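Local structure of autotransporter adhesin/invasin TibA (Escherichia coli, 4Q1Q) at residues A[196-208]-A[215-227]. The protein mediates adhesion to and invasion of human intestinal epithelial cells, promotes bacterial aggregation through TibA-TibA contacts between cells, and enhances biofilm formation. Residues are numbered along the deposited sequence; the frame is centred on the assembly and turned at random.
Sequences GMYLYGGSATGTS and QYVSSGGSATNTT. With 289 (D-glycero-alpha-D-manno-heptopyranose), chain S; 289 (D-glycero-alpha-D-manno-heptopyranose), chain T; 289 (D-glycero-alpha-D-manno-heptopyranose), chain U; 289 (D-glycero-alpha-D-manno-heptopyranose), chain Q.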
ATOM      1  N   GLY A 196      -0.948  -1.786 -13.658  1.00 46.93           N
ATOM      2  CA  GLY A 196      -2.225  -2.506 -13.672  1.00 49.18           C
ATOM      3  C   GLY A 196      -3.040  -2.392 -12.394  1.00 43.37           C
ATOM      4  O   GLY A 196      -2.587  -2.761 -11.319  1.00 44.24           O
HETATM    5  N   MSE A 197      -4.259  -1.878 -12.500  1.00 44.09           N
HETATM    6  CA  MSE A 197      -5.179  -1.854 -11.374  1.00 44.44           C
HETATM    7  C   MSE A 197      -6.244  -2.887 -11.634  1.00 42.32           C
HETATM    8  O   MSE A 197      -6.882  -2.846 -12.681  1.00 41.28           O
HETATM    9  CB  MSE A 197      -5.785  -0.448 -11.289  1.00 38.52           C
HETATM   10  CG  MSE A 197      -6.528  -0.148  -9.987  1.00 42.75           C
HETATM   11 SE   MSE A 197      -7.621   1.491 -10.189  1.00 60.76          SE
HETATM   12  CE  MSE A 197      -8.084   1.758  -8.293  1.00 46.40           C
ATOM     13  N   TYR A 198      -6.506  -3.775 -10.685  1.00 40.38           N
ATOM     14  CA  TYR A 198      -7.501  -4.831 -10.897  1.00 42.82           C
ATOM     15  C   TYR A 198      -8.635  -4.708  -9.891  1.00 38.05           C
ATOM     16  O   TYR A 198      -8.419  -4.767  -8.686  1.00 40.18           O
ATOM     17  CB  TYR A 198      -6.899  -6.240 -10.772  1.00 41.55           C
ATOM     18  CG  TYR A 198      -5.826  -6.599 -11.772  1.00 44.43           C
ATOM     19  CD1 TYR A 198      -4.573  -5.998 -11.719  1.00 50.21           C
ATOM     20  CD2 TYR A 198      -6.040  -7.559 -12.759  1.00 50.94           C
ATOM     21  CE1 TYR A 198      -3.570  -6.319 -12.623  1.00 51.47           C
ATOM     22  CE2 TYR A 198      -5.054  -7.869 -13.685  1.00 51.52           C
ATOM     23  CZ  TYR A 198      -3.817  -7.248 -13.609  1.00 54.59           C
ATOM     24  OH  TYR A 198      -2.819  -7.501 -14.517  1.00 61.22           O
ATOM     25  N   LEU A 199      -9.863  -4.572 -10.374  1.00 38.49           N
ATOM     26  CA  LEU A 199     -10.999  -4.482  -9.470  1.00 40.90           C
ATOM     27  C   LEU A 199     -11.636  -5.867  -9.380  1.00 42.86           C
ATOM     28  O   LEU A 199     -12.406  -6.258 -10.257  1.00 43.40           O
ATOM     29  CB  LEU A 199     -11.961  -3.401  -9.964  1.00 41.63           C
ATOM     30  CG  LEU A 199     -11.364  -2.012 -10.211  1.00 44.70           C
ATOM     31  CD1 LEU A 199     -12.471  -0.998 -10.484  1.00 47.59           C
ATOM     32  CD2 LEU A 199     -10.505  -1.536  -9.048  1.00 47.58           C
ATOM     33  N   TYR A 200     -11.253  -6.623  -8.355  1.00 47.56           N
ATOM     34  CA  TYR A 200     -11.727  -7.989  -8.169  1.00 45.80           C
ATOM     35  C   TYR A 200     -12.901  -7.960  -7.212  1.00 48.45           C
ATOM     36  O   TYR A 200     -12.846  -8.493  -6.109  1.00 49.21           O
ATOM     37  CB  TYR A 200     -10.645  -8.877  -7.573  1.00 45.48           C
ATOM     38  CG  TYR A 200      -9.515  -9.236  -8.499  1.00 47.56           C
ATOM     39  CD1 TYR A 200      -9.735  -9.520  -9.835  1.00 45.55           C
ATOM     40  CD2 TYR A 200      -8.223  -9.361  -8.000  1.00 52.33           C
ATOM     41  CE1 TYR A 200      -8.689  -9.883 -10.662  1.00 51.43           C
ATOM     42  CE2 TYR A 200      -7.172  -9.742  -8.811  1.00 51.17           C
ATOM     43  CZ  TYR A 200      -7.415 -10.010 -10.140  1.00 51.64           C
ATOM     44  OH  TYR A 200      -6.374 -10.369 -10.960  1.00 52.69           O
ATOM     45  N   GLY A 201     -13.934  -7.253  -7.642  1.00 47.41           N
ATOM     46  CA  GLY A 201     -15.033  -6.950  -6.761  1.00 49.03           C
ATOM     47  C   GLY A 201     -14.938  -5.619  -6.057  1.00 53.47           C
ATOM     48  O   GLY A 201     -15.915  -5.234  -5.424  1.00 47.72           O
ATOM     49  N   GLY A 202     -13.812  -4.915  -6.144  1.00 46.09           N
ATOM     50  CA  GLY A 202     -13.679  -3.701  -5.340  1.00 45.34           C
ATOM     51  C   GLY A 202     -14.120  -2.465  -6.101  1.00 47.77           C
ATOM     52  O   GLY A 202     -14.464  -2.543  -7.285  1.00 43.67           O
ATOM     53  N   SER A 203     -14.049  -1.321  -5.429  1.00 44.56           N
ATOM     54  CA  SER A 203     -14.444  -0.032  -5.982  1.00 46.82           C
ATOM     55  C   SER A 203     -13.288   0.942  -6.187  1.00 46.00           C
ATOM     56  O   SER A 203     -12.497   1.101  -5.270  1.00 45.59           O
ATOM     57  CB  SER A 203     -15.393   0.654  -5.007  1.00 55.37           C
ATOM     58  OG  SER A 203     -15.796   1.915  -5.529  1.00 54.25           O
ATOM     59  N   ALA A 204     -13.233   1.592  -7.346  1.00 42.39           N
ATOM     60  CA  ALA A 204     -12.354   2.717  -7.646  1.00 45.27           C
ATOM     61  C   ALA A 204     -13.085   4.018  -8.022  1.00 43.32           C
ATOM     62  O   ALA A 204     -14.082   4.047  -8.741  1.00 42.74           O
ATOM     63  CB  ALA A 204     -11.448   2.339  -8.801  1.00 45.36           C
ATOM     64  N   THR A 205     -12.534   5.143  -7.591  1.00 44.97           N
ATOM     65  CA  THR A 205     -13.089   6.449  -7.901  1.00 46.97           C
ATOM     66  C   THR A 205     -11.946   7.354  -8.296  1.00 47.29           C
ATOM     67  O   THR A 205     -10.864   7.265  -7.715  1.00 46.56           O
ATOM     68  CB  THR A 205     -13.795   7.126  -6.713  1.00 52.23           C
ATOM     69  OG1 THR A 205     -12.886   7.231  -5.606  1.00 61.67           O
ATOM     70  CG2 THR A 205     -15.006   6.328  -6.276  1.00 52.88           C
ATOM     71  N   GLY A 206     -12.195   8.205  -9.285  1.00 49.71           N
ATOM     72  CA  GLY A 206     -11.217   9.228  -9.657  1.00 50.79           C
ATOM     73  C   GLY A 206      -9.897   8.653 -10.124  1.00 54.01           C
ATOM     74  O   GLY A 206      -8.827   9.171  -9.810  1.00 52.44           O
ATOM     75  N   THR A 207      -9.986   7.571 -10.887  1.00 49.56           N
ATOM     76  CA  THR A 207      -8.834   6.982 -11.552  1.00 47.21           C
ATOM     77  C   THR A 207      -8.446   7.798 -12.780  1.00 47.45           C
ATOM     78  O   THR A 207      -9.299   8.266 -13.538  1.00 57.25           O
ATOM     79  CB  THR A 207      -9.164   5.545 -12.006  1.00 45.36           C
ATOM     80  OG1 THR A 207      -9.734   4.822 -10.909  1.00 44.08           O
ATOM     81  CG2 THR A 207      -7.932   4.795 -12.466  1.00 46.66           C
ATOM     82  N   SER A 208      -7.142   7.925 -12.984  1.00 44.77           N
ATOM     83  CA  SER A 208      -6.589   8.474 -14.213  1.00 52.70           C
ATOM     84  C   SER A 208      -5.669   7.435 -14.835  1.00 49.11           C
ATOM     85  O   SER A 208      -4.780   6.920 -14.159  1.00 53.35           O
ATOM     86  CB  SER A 208      -5.799   9.750 -13.904  1.00 59.13           C
ATOM     87  OG  SER A 208      -6.592  10.604 -13.096  1.00 62.11           O
ATOM     88  N   GLN A 215      -6.637  -0.375 -16.436  1.00 42.73           N
ATOM     89  CA  GLN A 215      -7.529  -0.746 -15.351  1.00 42.53           C
ATOM     90  C   GLN A 215      -8.391  -1.894 -15.860  1.00 43.75           C
ATOM     91  O   GLN A 215      -8.967  -1.804 -16.936  1.00 44.76           O
ATOM     92  CB  GLN A 215      -8.431   0.408 -14.937  1.00 43.45           C
ATOM     93  CG  GLN A 215      -9.368   0.104 -13.774  1.00 39.90           C
ATOM     94  CD  GLN A 215     -10.313   1.267 -13.534  1.00 50.25           C
ATOM     95  OE1 GLN A 215     -11.202   1.535 -14.347  1.00 51.49           O
ATOM     96  NE2 GLN A 215     -10.151   1.947 -12.398  1.00 53.72           N
ATOM     97  N   TYR A 216      -8.505  -2.931 -15.039  1.00 44.55           N
ATOM     98  CA  TYR A 216      -9.276  -4.113 -15.378  1.00 42.66           C
ATOM     99  C   TYR A 216     -10.439  -4.270 -14.415  1.00 38.06           C
ATOM    100  O   TYR A 216     -10.219  -4.490 -13.232  1.00 40.11           O
ATOM    101  CB  TYR A 216      -8.367  -5.335 -15.279  1.00 43.11           C
ATOM    102  CG  TYR A 216      -7.086  -5.250 -16.075  1.00 41.68           C
ATOM    103  CD1 TYR A 216      -7.054  -5.525 -17.439  1.00 45.94           C
ATOM    104  CD2 TYR A 216      -5.891  -4.956 -15.438  1.00 44.09           C
ATOM    105  CE1 TYR A 216      -5.871  -5.478 -18.163  1.00 44.37           C
ATOM    106  CE2 TYR A 216      -4.704  -4.918 -16.145  1.00 46.08           C
ATOM    107  CZ  TYR A 216      -4.705  -5.155 -17.501  1.00 47.36           C
ATOM    108  OH  TYR A 216      -3.502  -5.049 -18.142  1.00 53.13           O
ATOM    109  N   VAL A 217     -11.664  -4.137 -14.909  1.00 40.64           N
ATOM    110  CA  VAL A 217     -12.819  -4.196 -14.031  1.00 40.21           C
ATOM    111  C   VAL A 217     -13.479  -5.565 -14.181  1.00 39.44           C
ATOM    112  O   VAL A 217     -14.115  -5.874 -15.180  1.00 44.58           O
ATOM    113  CB  VAL A 217     -13.800  -3.049 -14.331  1.00 40.03           C
ATOM    114  CG1 VAL A 217     -14.929  -3.000 -13.316  1.00 39.34           C
ATOM    115  CG2 VAL A 217     -13.026  -1.735 -14.322  1.00 43.37           C
ATOM    116  N   SER A 218     -13.380  -6.383 -13.145  1.00 43.86           N
ATOM    117  CA  SER A 218     -13.951  -7.716 -13.232  1.00 43.37           C
ATOM    118  C   SER A 218     -15.191  -7.787 -12.364  1.00 47.70           C
ATOM    119  O   SER A 218     -15.639  -6.787 -11.794  1.00 44.74           O
ATOM    120  CB  SER A 218     -12.931  -8.756 -12.797  1.00 39.38           C
ATOM    121  OG  SER A 218     -11.920  -8.823 -13.779  1.00 43.37           O
ATOM    122  N   SER A 219     -15.767  -8.985 -12.381  1.00 52.10           N
ATOM    123  CA  SER A 219     -17.046  -9.287 -11.764  1.00 49.72           C
ATOM    124  C   SER A 219     -17.213  -8.690 -10.372  1.00 44.50           C
ATOM    125  O   SER A 219     -16.419  -8.919  -9.451  1.00 44.11           O
ATOM    126  CB  SER A 219     -17.235 -10.806 -11.720  1.00 52.79           C
ATOM    127  OG  SER A 219     -18.555 -11.123 -11.306  1.00 64.74           O
ATOM    128  N   GLY A 220     -18.280  -7.907 -10.241  1.00 43.67           N
ATOM    129  CA  GLY A 220     -18.584  -7.252  -8.980  1.00 46.48           C
ATOM    130  C   GLY A 220     -17.810  -5.953  -8.819  1.00 49.68           C
ATOM    131  O   GLY A 220     -18.078  -5.213  -7.882  1.00 47.19           O
ATOM    132  N   GLY A 221     -16.835  -5.683  -9.684  1.00 42.89           N
ATOM    133  CA  GLY A 221     -16.021  -4.482  -9.544  1.00 45.14           C
ATOM    134  C   GLY A 221     -16.722  -3.281 -10.117  1.00 41.84           C
ATOM    135  O   GLY A 221     -17.576  -3.390 -10.999  1.00 45.94           O
ATOM    136  N   SER A 222     -16.357  -2.102  -9.629  1.00 43.98           N
ATOM    137  CA  SER A 222     -17.039  -0.893 -10.083  1.00 41.92           C
ATOM    138  C   SER A 222     -16.080   0.296 -10.127  1.00 38.52           C
ATOM    139  O   SER A 222     -15.402   0.577  -9.140  1.00 45.27           O
ATOM    140  CB  SER A 222     -18.257  -0.627  -9.188  1.00 46.55           C
ATOM    141  OG  SER A 222     -18.767   0.688  -9.367  1.00 48.30           O
ATOM    142  N   ALA A 223     -15.969   0.949 -11.277  1.00 39.04           N
ATOM    143  CA  ALA A 223     -15.154   2.161 -11.404  1.00 47.64           C
ATOM    144  C   ALA A 223     -16.050   3.366 -11.659  1.00 46.55           C
ATOM    145  O   ALA A 223     -17.041   3.269 -12.390  1.00 45.06           O
ATOM    146  CB  ALA A 223     -14.144   2.030 -12.525  1.00 57.47           C
ATOM    147  N   THR A 224     -15.729   4.476 -10.999  1.00 51.42           N
ATOM    148  CA  THR A 224     -16.482   5.725 -11.134  1.00 46.84           C
ATOM    149  C   THR A 224     -15.512   6.867 -11.361  1.00 47.16           C
ATOM    150  O   THR A 224     -14.584   7.063 -10.576  1.00 48.80           O
ATOM    151  CB  THR A 224     -17.368   5.985  -9.902  1.00 49.92           C
ATOM    152  OG1 THR A 224     -18.366   4.951  -9.825  1.00 46.68           O
ATOM    153  CG2 THR A 224     -18.076   7.334  -9.995  1.00 55.10           C
ATOM    154  N   ASN A 225     -15.732   7.607 -12.443  1.00 46.69           N
ATOM    155  CA  ASN A 225     -15.074   8.883 -12.686  1.00 52.23           C
ATOM    156  C   ASN A 225     -13.646   8.533 -13.038  1.00 52.69           C
ATOM    157  O   ASN A 225     -12.705   8.703 -12.258  1.00 53.08           O
ATOM    158  CB  ASN A 225     -15.200   9.881 -11.528  1.00 58.52           C
ATOM    159  CG  ASN A 225     -14.357  11.126 -11.735  1.00 59.95           C
ATOM    160  OD1 ASN A 225     -14.063  11.529 -12.857  1.00 54.76           O
ATOM    161  ND2 ASN A 225     -13.930  11.726 -10.636  1.00 64.89           N
ATOM    162  N   THR A 226     -13.523   8.003 -14.249  1.00 55.88           N
ATOM    163  CA  THR A 226     -12.225   7.543 -14.713  1.00 56.85           C
ATOM    164  C   THR A 226     -11.836   8.387 -15.913  1.00 52.30           C
ATOM    165  O   THR A 226     -12.698   8.718 -16.725  1.00 54.94           O
ATOM    166  CB  THR A 226     -12.271   6.064 -15.117  1.00 51.33           C
ATOM    167  OG1 THR A 226     -12.735   5.295 -14.002  1.00 53.13           O
ATOM    168  CG2 THR A 226     -10.886   5.583 -15.560  1.00 48.91           C
ATOM    169  N   THR A 227     -10.559   8.732 -16.040  1.00 52.11           N
ATOM    170  CA  THR A 227     -10.167   9.484 -17.225  1.00 56.16           C
ATOM    171  C   THR A 227      -9.143   8.633 -17.938  1.00 45.09           C
ATOM    172  O   THR A 227      -8.164   8.220 -17.331  1.00 52.67           O
ATOM    173  CB  THR A 227      -9.631  10.913 -16.967  1.00 54.24           C
ATOM    174  OG1 THR A 227     -10.712  11.743 -16.552  1.00 54.09           O
ATOM    175  CG2 THR A 227      -9.127  11.576 -18.241  1.00 52.66           C
TER
HETATM  176  O7  289 S 417     -19.249   0.192  -2.716  1.00 82.52           O
HETATM  177  C7  289 S 417     -19.490  -0.417  -3.990  1.00 81.43           C
HETATM  178  C6  289 S 417     -19.704   0.607  -5.110  1.00 81.95           C
HETATM  179  O6  289 S 417     -21.037   1.130  -5.045  1.00 75.67           O
HETATM  180  C5  289 S 417     -18.635   1.707  -5.129  1.00 69.06           C
HETATM  181  O5  289 S 417     -17.785   1.263  -6.191  1.00 61.57           O
HETATM  182  C1  289 S 417     -16.678   2.123  -6.467  1.00 60.86           C
HETATM  183  C2  289 S 417     -17.342   3.317  -7.132  1.00 59.66           C
HETATM  184  O2  289 S 417     -18.329   2.922  -8.095  1.00 49.73           O
HETATM  185  C3  289 S 417     -17.956   4.031  -5.934  1.00 58.12           C
HETATM  186  O3  289 S 417     -18.368   5.334  -6.343  1.00 64.46           O
HETATM  187  C4  289 S 417     -19.084   3.147  -5.401  1.00 65.12           C
HETATM  188  O4  289 S 417     -19.552   3.795  -4.219  1.00 61.58           O
HETATM  189  O7  289 T 418     -13.215 -13.703 -11.561  1.00 83.23           O
HETATM  190  C7  289 T 418     -12.848 -12.337 -11.777  1.00 60.52           C
HETATM  191  C6  289 T 418     -11.439 -12.325 -12.350  1.00 62.82           C
HETATM  192  O6  289 T 418     -11.064 -13.645 -12.751  1.00 78.71           O
HETATM  193  C5  289 T 418     -11.312 -11.395 -13.547  1.00 55.51           C
HETATM  194  O5  289 T 418     -10.593 -10.309 -12.964  1.00 49.34           O
HETATM  195  C1  289 T 418     -10.659  -9.138 -13.749  1.00 48.18           C
HETATM  196  C2  289 T 418      -9.894  -9.448 -15.023  1.00 49.37           C
HETATM  197  O2  289 T 418      -8.517  -9.610 -14.674  1.00 48.05           O
HETATM  198  C3  289 T 418     -10.479 -10.674 -15.719  1.00 49.07           C
HETATM  199  O3  289 T 418      -9.707 -10.994 -16.887  1.00 51.17           O
HETATM  200  C4  289 T 418     -10.525 -11.855 -14.767  1.00 52.62           C
HETATM  201  O4  289 T 418     -11.125 -12.928 -15.499  1.00 58.81           O
HETATM  202  O7  289 U 419     -16.971 -15.926  -7.997  1.00 65.13           O
HETATM  203  C7  289 U 419     -17.158 -14.822  -8.884  1.00 77.07           C
HETATM  204  C6  289 U 419     -18.019 -13.792  -8.157  1.00 73.75           C
HETATM  205  O6  289 U 419     -17.287 -13.075  -7.165  1.00 74.20           O
HETATM  206  C5  289 U 419     -18.550 -12.696  -9.061  1.00 60.84           C
HETATM  207  O5  289 U 419     -18.328 -13.058 -10.425  1.00 57.62           O
HETATM  208  C1  289 U 419     -19.110 -12.306 -11.355  1.00 67.91           C
HETATM  209  C2  289 U 419     -20.578 -12.554 -11.032  1.00 64.21           C
HETATM  210  O2  289 U 419     -20.843 -13.961 -10.961  1.00 70.09           O
HETATM  211  C3  289 U 419     -20.790 -11.807  -9.720  1.00 63.29           C
HETATM  212  O3  289 U 419     -22.139 -11.727  -9.254  1.00 72.15           O
HETATM  213  C4  289 U 419     -20.004 -12.534  -8.650  1.00 63.20           C
HETATM  214  O4  289 U 419     -20.082 -11.755  -7.455  1.00 74.36           O
HETATM  215  O7  289 Q 415     -20.364  -9.103  -1.729  1.00 84.37           O
HETATM  216  C7  289 Q 415     -19.278 -10.038  -1.708  1.00 88.74           C
HETATM  217  C6  289 Q 415     -19.159 -10.699  -3.076  1.00 80.41           C
HETATM  218  O6  289 Q 415     -20.429 -10.638  -3.723  1.00 89.41           O
HETATM  219  C5  289 Q 415     -18.077 -10.027  -3.919  1.00 72.41           C
HETATM  220  O5  289 Q 415     -16.872 -10.503  -3.313  1.00 65.68           O
HETATM  221  C1  289 Q 415     -15.623 -10.128  -3.890  1.00 62.82           C
HETATM  222  C2  289 Q 415     -15.611 -10.722  -5.290  1.00 68.55           C
HETATM  223  O2  289 Q 415     -15.624 -12.149  -5.180  1.00 76.97           O
HETATM  224  C3  289 Q 415     -16.792 -10.142  -6.073  1.00 68.30           C
HETATM  225  O3  289 Q 415     -16.826 -10.683  -7.397  1.00 67.03           O
HETATM  226  C4  289 Q 415     -18.134 -10.404  -5.398  1.00 68.68           C
HETATM  227  O4  289 Q 415     -19.118  -9.721  -6.181  1.00 64.07           O
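L199 reaches into the tight part of this contact. With CG anti to the carbonyl carbon (chi1 -54°) and CD1 anti to CA, CD1 lies 3.9 Å from V217 CG2 and 4.0 Å from A223 CB, so one methyl touches the neighbouring strand of its own face and a strand of another face. Next to it the extended chains of M197 and Q215 run side by side, and Q215 NE2 ends 3.4 Å from SE of M197, a selenomethionine, with A204 CB and T207 close by. Q215 OE1 accepts from Q234 NE2 of the following coil, which gives this buried amide a polar partner and favours its orientation. These are two successive coils of a right-handed parallel beta-helix, the passenger fold of autotransporters: residues 196-200 pair in parallel with 215-217, and 203-205 with 222-224, the register slipping by one at the turn between. Backbone bonds tie the coils, nearly straight from L199 N to Y216 O (178°), more bent toward the corner.

The outer surface carries sugar and is more open to solvent, most of all at the corner, where exposed N225 only skirts G206 CA with its ND2 (3.8 Å). Y198 and Y216 form a tight patch there, an offset stack with planes 30° apart and Y216 CD2 over the centre of the Y198 ring; F179 meets Y198 from the preceding coil. Heptoses are O-linked to S203, S218 and S219. The S203 sugar reaches the next coil, where its O2 shares hydrogen bonds with S222 OG (2.6 Å) and T224 OG1 (2.7 Å). The S218 sugar sets its O5 in the Y200 ring plane, 3.0 Å from Y200 CE1, while the O3 hydroxyl of a further heptose donates a hydrogen bond to S219 O.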